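Local coordinates for 3-oxoacyl-[acyl-carrier-protein] synthase 3 (Micrococcus luteus NCTC 2665, PDB 4EWP), which probably catalyses the condensation of an acyl-CoA primer with malonyl-ACP that starts fatty acid synthesis, at the interface of chains A and B. Sequence-based numbering; all coordinates share one arbitrary frame. Chains: chain A/B, 3-oxoacyl-[acyl-carrier-protein] synthase 3.

Contact 1: the interface of chains A and B. Residues chain A 115-117, 141; chain B 128, 190-192.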
loop_
_atom_site.group_PDB
_atom_site.type_symbol
_atom_site.label_atom_id
_atom_site.label_comp_id
_atom_site.label_asym_id
_atom_site.label_seq_id
_atom_site.Cartn_x
_atom_site.Cartn_y
_atom_site.Cartn_z
ATOM N N PRO A 115 -6.359 10.695 -6.779
ATOM C CA PRO A 115 -6.063 9.282 -6.499
ATOM C C PRO A 115 -5.542 9.159 -5.062
ATOM O O PRO A 115 -4.864 10.052 -4.552
ATOM C CB PRO A 115 -4.949 8.943 -7.505
ATOM C CG PRO A 115 -4.330 10.295 -7.855
ATOM C CD PRO A 115 -5.488 11.255 -7.830
ATOM N N ALA A 116 -5.864 8.053 -4.415
ATOM C CA ALA A 116 -5.618 7.896 -3.000
ATOM C C ALA A 116 -5.366 6.426 -2.760
ATOM O O ALA A 116 -6.187 5.594 -3.157
ATOM C CB ALA A 116 -6.849 8.346 -2.221
ATOM N N TYR A 117 -4.244 6.095 -2.123
ATOM C CA TYR A 117 -3.962 4.694 -1.781
ATOM C C TYR A 117 -3.146 4.576 -0.504
ATOM O O TYR A 117 -2.434 5.513 -0.136
ATOM C CB TYR A 117 -3.233 3.984 -2.928
ATOM C CG TYR A 117 -1.860 4.546 -3.310
ATOM C CD1 TYR A 117 -0.686 3.963 -2.848
ATOM C CD2 TYR A 117 -1.748 5.629 -4.172
ATOM C CE1 TYR A 117 0.565 4.469 -3.225
ATOM C CE2 TYR A 117 -0.518 6.128 -4.549
ATOM C CZ TYR A 117 0.627 5.548 -4.085
ATOM O OH TYR A 117 1.836 6.060 -4.478
ATOM N N THR A 141 3.473 13.557 -13.018
ATOM C CA THR A 141 2.207 12.886 -12.745
ATOM C C THR A 141 1.376 13.690 -11.748
ATOM O O THR A 141 0.142 13.667 -11.776
ATOM C CB THR A 141 2.456 11.464 -12.193
ATOM O OG1 THR A 141 3.240 10.717 -13.140
ATOM C CG2 THR A 141 1.134 10.732 -11.929
ATOM N N TYR B 128 -3.356 1.578 -10.535
ATOM C CA TYR B 128 -2.589 2.417 -9.595
ATOM C C TYR B 128 -1.105 2.051 -9.652
ATOM O O TYR B 128 -0.235 2.918 -9.771
ATOM C CB TYR B 128 -3.116 2.239 -8.170
ATOM C CG TYR B 128 -4.157 3.262 -7.789
ATOM C CD1 TYR B 128 -5.331 3.405 -8.526
ATOM C CD2 TYR B 128 -3.957 4.106 -6.700
ATOM C CE1 TYR B 128 -6.290 4.354 -8.174
ATOM C CE2 TYR B 128 -4.898 5.055 -6.342
ATOM C CZ TYR B 128 -6.058 5.178 -7.079
ATOM O OH TYR B 128 -6.980 6.123 -6.711
ATOM N N TRP B 190 -6.407 8.707 -13.074
ATOM C CA TRP B 190 -6.733 7.957 -11.866
ATOM C C TRP B 190 -7.316 8.861 -10.791
ATOM O O TRP B 190 -7.098 10.072 -10.793
ATOM C CB TRP B 190 -5.542 7.141 -11.359
ATOM C CG TRP B 190 -4.274 7.934 -11.071
ATOM C CD1 TRP B 190 -3.896 9.143 -11.618
ATOM C CD2 TRP B 190 -3.222 7.559 -10.162
ATOM N NE1 TRP B 190 -2.677 9.529 -11.099
ATOM C CE2 TRP B 190 -2.246 8.579 -10.205
ATOM C CE3 TRP B 190 -3.015 6.456 -9.316
ATOM C CZ2 TRP B 190 -1.084 8.532 -9.434
ATOM C CZ3 TRP B 190 -1.857 6.407 -8.552
ATOM C CH2 TRP B 190 -0.907 7.443 -8.612
ATOM N N GLY B 191 -8.105 8.279 -9.897
ATOM C CA GLY B 191 -8.843 9.081 -8.945
ATOM C C GLY B 191 -9.475 8.279 -7.830
ATOM O O GLY B 191 -9.269 7.060 -7.743
ATOM N N SER B 192 -10.239 8.979 -6.985
ATOM C CA SER B 192 -10.971 8.393 -5.866
ATOM C C SER B 192 -12.262 9.177 -5.617
ATOM O O SER B 192 -12.368 10.341 -5.983
ATOM C CB SER B 192 -10.139 8.472 -4.588
ATOM O OG SER B 192 -10.113 9.815 -4.098
HETATM O O HOH W 1 -2.551 12.403 -12.173
#

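Contact 2: the interface of chains A and B. Residues chain A 122, 197, 200, 338-339; chain B 98-99, 103.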
loop_
_atom_site.group_PDB
_atom_site.type_symbol
_atom_site.label_atom_id
_atom_site.label_comp_id
_atom_site.label_asym_id
_atom_site.label_seq_id
_atom_site.Cartn_x
_atom_site.Cartn_y
_atom_site.Cartn_z
ATOM N N ALA A 122 5.749 -0.550 6.694
ATOM C CA ALA A 122 6.087 -0.519 8.107
ATOM C C ALA A 122 6.631 0.844 8.518
ATOM O O ALA A 122 6.139 1.887 8.053
ATOM C CB ALA A 122 7.104 -1.624 8.422
ATOM N N TRP A 197 12.124 -11.330 6.885
ATOM C CA TRP A 197 10.709 -10.960 7.055
ATOM C C TRP A 197 10.213 -11.185 8.486
ATOM O O TRP A 197 9.416 -10.405 9.004
ATOM C CB TRP A 197 9.853 -11.752 6.055
ATOM C CG TRP A 197 8.423 -11.297 5.839
ATOM C CD1 TRP A 197 7.989 -10.308 4.992
ATOM C CD2 TRP A 197 7.232 -11.880 6.408
ATOM N NE1 TRP A 197 6.612 -10.217 5.028
ATOM C CE2 TRP A 197 6.125 -11.172 5.884
ATOM C CE3 TRP A 197 6.997 -12.911 7.321
ATOM C CZ2 TRP A 197 4.813 -11.462 6.253
ATOM C CZ3 TRP A 197 5.687 -13.201 7.680
ATOM C CH2 TRP A 197 4.615 -12.478 7.147
ATOM N N ILE A 200 10.745 -8.623 12.574
ATOM C CA ILE A 200 9.677 -7.855 13.194
ATOM C C ILE A 200 8.415 -8.323 12.472
ATOM O O ILE A 200 8.335 -8.225 11.252
ATOM C CB ILE A 200 9.857 -6.345 12.926
ATOM C CG1 ILE A 200 11.235 -5.869 13.381
ATOM C CG2 ILE A 200 8.772 -5.527 13.596
ATOM C CD1 ILE A 200 11.532 -4.428 12.927
ATOM N N ALA A 338 9.746 -3.458 9.792
ATOM C CA ALA A 338 9.366 -4.825 9.421
ATOM C C ALA A 338 9.413 -5.068 7.903
ATOM O O ALA A 338 8.963 -4.239 7.110
ATOM C CB ALA A 338 7.983 -5.154 9.971
ATOM N N GLY A 339 9.970 -6.202 7.497
ATOM C CA GLY A 339 10.099 -6.489 6.081
ATOM C C GLY A 339 11.203 -7.476 5.759
ATOM O O GLY A 339 10.935 -8.575 5.257
ATOM N N THR B 98 1.388 -6.532 8.765
ATOM C CA THR B 98 2.767 -6.189 8.484
ATOM C C THR B 98 3.585 -7.423 8.805
ATOM O O THR B 98 3.134 -8.264 9.577
ATOM C CB THR B 98 3.204 -4.999 9.386
ATOM O OG1 THR B 98 4.298 -4.300 8.782
ATOM C CG2 THR B 98 3.609 -5.488 10.762
ATOM N N PRO B 99 4.760 -7.585 8.177
ATOM C CA PRO B 99 5.271 -6.811 7.046
ATOM C C PRO B 99 4.502 -7.143 5.762
ATOM O O PRO B 99 3.539 -7.912 5.769
ATOM C CB PRO B 99 6.716 -7.300 6.896
ATOM C CG PRO B 99 6.955 -8.303 8.020
ATOM C CD PRO B 99 5.627 -8.733 8.505
ATOM N N ALA B 103 7.671 -7.656 0.353
ATOM C CA ALA B 103 8.977 -7.953 0.935
ATOM C C ALA B 103 9.318 -9.440 0.731
ATOM O O ALA B 103 10.466 -9.790 0.433
ATOM C CB ALA B 103 9.012 -7.564 2.416
#

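Contact 1: the interface of chains A and B
The indole of B:Trp190 is put against A:Pro115 by a first torsion (chi1 57°) that sets CG between the backbone N and the carbonyl carbon, while A:Tyr117, with a similar first torsion, turns its ring toward B:Tyr128. This is part of the homodimer interface of a FabH enzyme of the thiolase-like superfamily, where the start of strand 116-120 and the loop residue before it in one subunit meet helix 125-138 and strand 189-192 of the other. A:Pro115, which has the largest hidden surface in the patch, lies across one face of the indole with the two side chains at about a right angle. Its CG stands 3.6 Å from the centroid of the five-membered ring of B:Trp190, and its CB is 3.7 Å from that of the six-membered ring, both as CH-pi contacts. Within chain B the indole points its CE3 edge into the face of the B:Tyr128 ring, over its centre. The hydroxyl of B:Tyr128 reaches the chain A backbone: A:Ala116 N donates to B:Tyr128 OH over 3.2 Å (158° at the hydrogen). The same hydroxyl gives its own hydrogen to B:Gly191 O at 2.7 Å, approaching from well above the carbonyl plane. Acceptor and donor roles are thus both used, which is likely to limit rotation of the phenol. Nearer the ring's base, B:Tyr128 CD2 packs 3.7 Å from A:Tyr117 CD2, which lies at the edge of the B:Tyr128 ring, in its plane. At the indole's NE1 and CZ2 rim, slightly to the side away from A:Pro115, A:Thr141 presents its methyl, CG2, 4.0 Å from B:Trp190 CZ2. A water lies 3.1 Å from B:Trp190 NE1 and 3.0 Å from A:Thr141 O, linking the subunits.

Contact 2: the interface of chains A and B
A cis peptide bond joins B:Thr98 to B:Pro99, whose ring enters chain A between A:Trp197 and A:Ala338, beside A:Gly339, which has backbone angles (phi 156°, psi -65°) that a residue with a side chain would rarely adopt. In this FabH homodimer the patch lies beside the active site, since A:Ala122 directly precedes the predicted catalytic nucleophile, A:Cys123. The indole of A:Trp197, carried anti to the backbone N (chi1 -166°), turns one face to the proline, and the pyrrolidine lies nearly parallel over it, face to face. B:Pro99 CG lies 3.6 Å from the centroid of the five-membered ring of A:Trp197. Its neighbour B:Pro99 CD is over the six-membered ring, 3.6 Å from A:Trp197 CE2 and displaced toward the rim. Both are CH-pi contacts made by the proline's CH2 groups. Backbone atoms of chain A shut in the proline as well: A:Trp197 O approaches B:Pro99 CG to 3.4 Å, and A:Gly339 N stands 3.5 Å from B:Pro99 CB. Opposite the indole, the methyl of A:Ala338 packs at 3.8 Å, CB to B:Pro99 CG, so the pyrrolidine is held from both sides. A second chain B residue meets the tryptophan at its edge, B:Ala103 of helix 101-108 placing CB in the indole plane, 3.9 Å from A:Trp197 CD1. A serine in place of A:Trp197 would probably leave B:Pro99 without the aromatic face it rests on and open a gap beside B:Ala103. At the end of the patch toward the catalytic cysteine, the hydroxyl oxygen OG1 of B:Thr98 lies 3.9 Å from A:Ala122 CB.

Contact 1 and contact 2 lie about 25 Å apart on the same homodimer interface and share no residue. In chain A, strand 116-120, used in contact 1, leads into the 3-10 helix 122-124 of contact 2, which holds A:Cys123. The centre of contact 2 is about 8 Å from A:Cys123, that of contact 1 about 22 Å. Two-fold symmetry repeats each patch with the chains exchanged. Contact 2 brings a loop of one subunit to the other's catalytic centre, suggesting that dimerisation shapes the active site. Contact 1 also uses chain B's helix 125-138, which follows that chain's own catalytic segment, so it may do more than join the subunits.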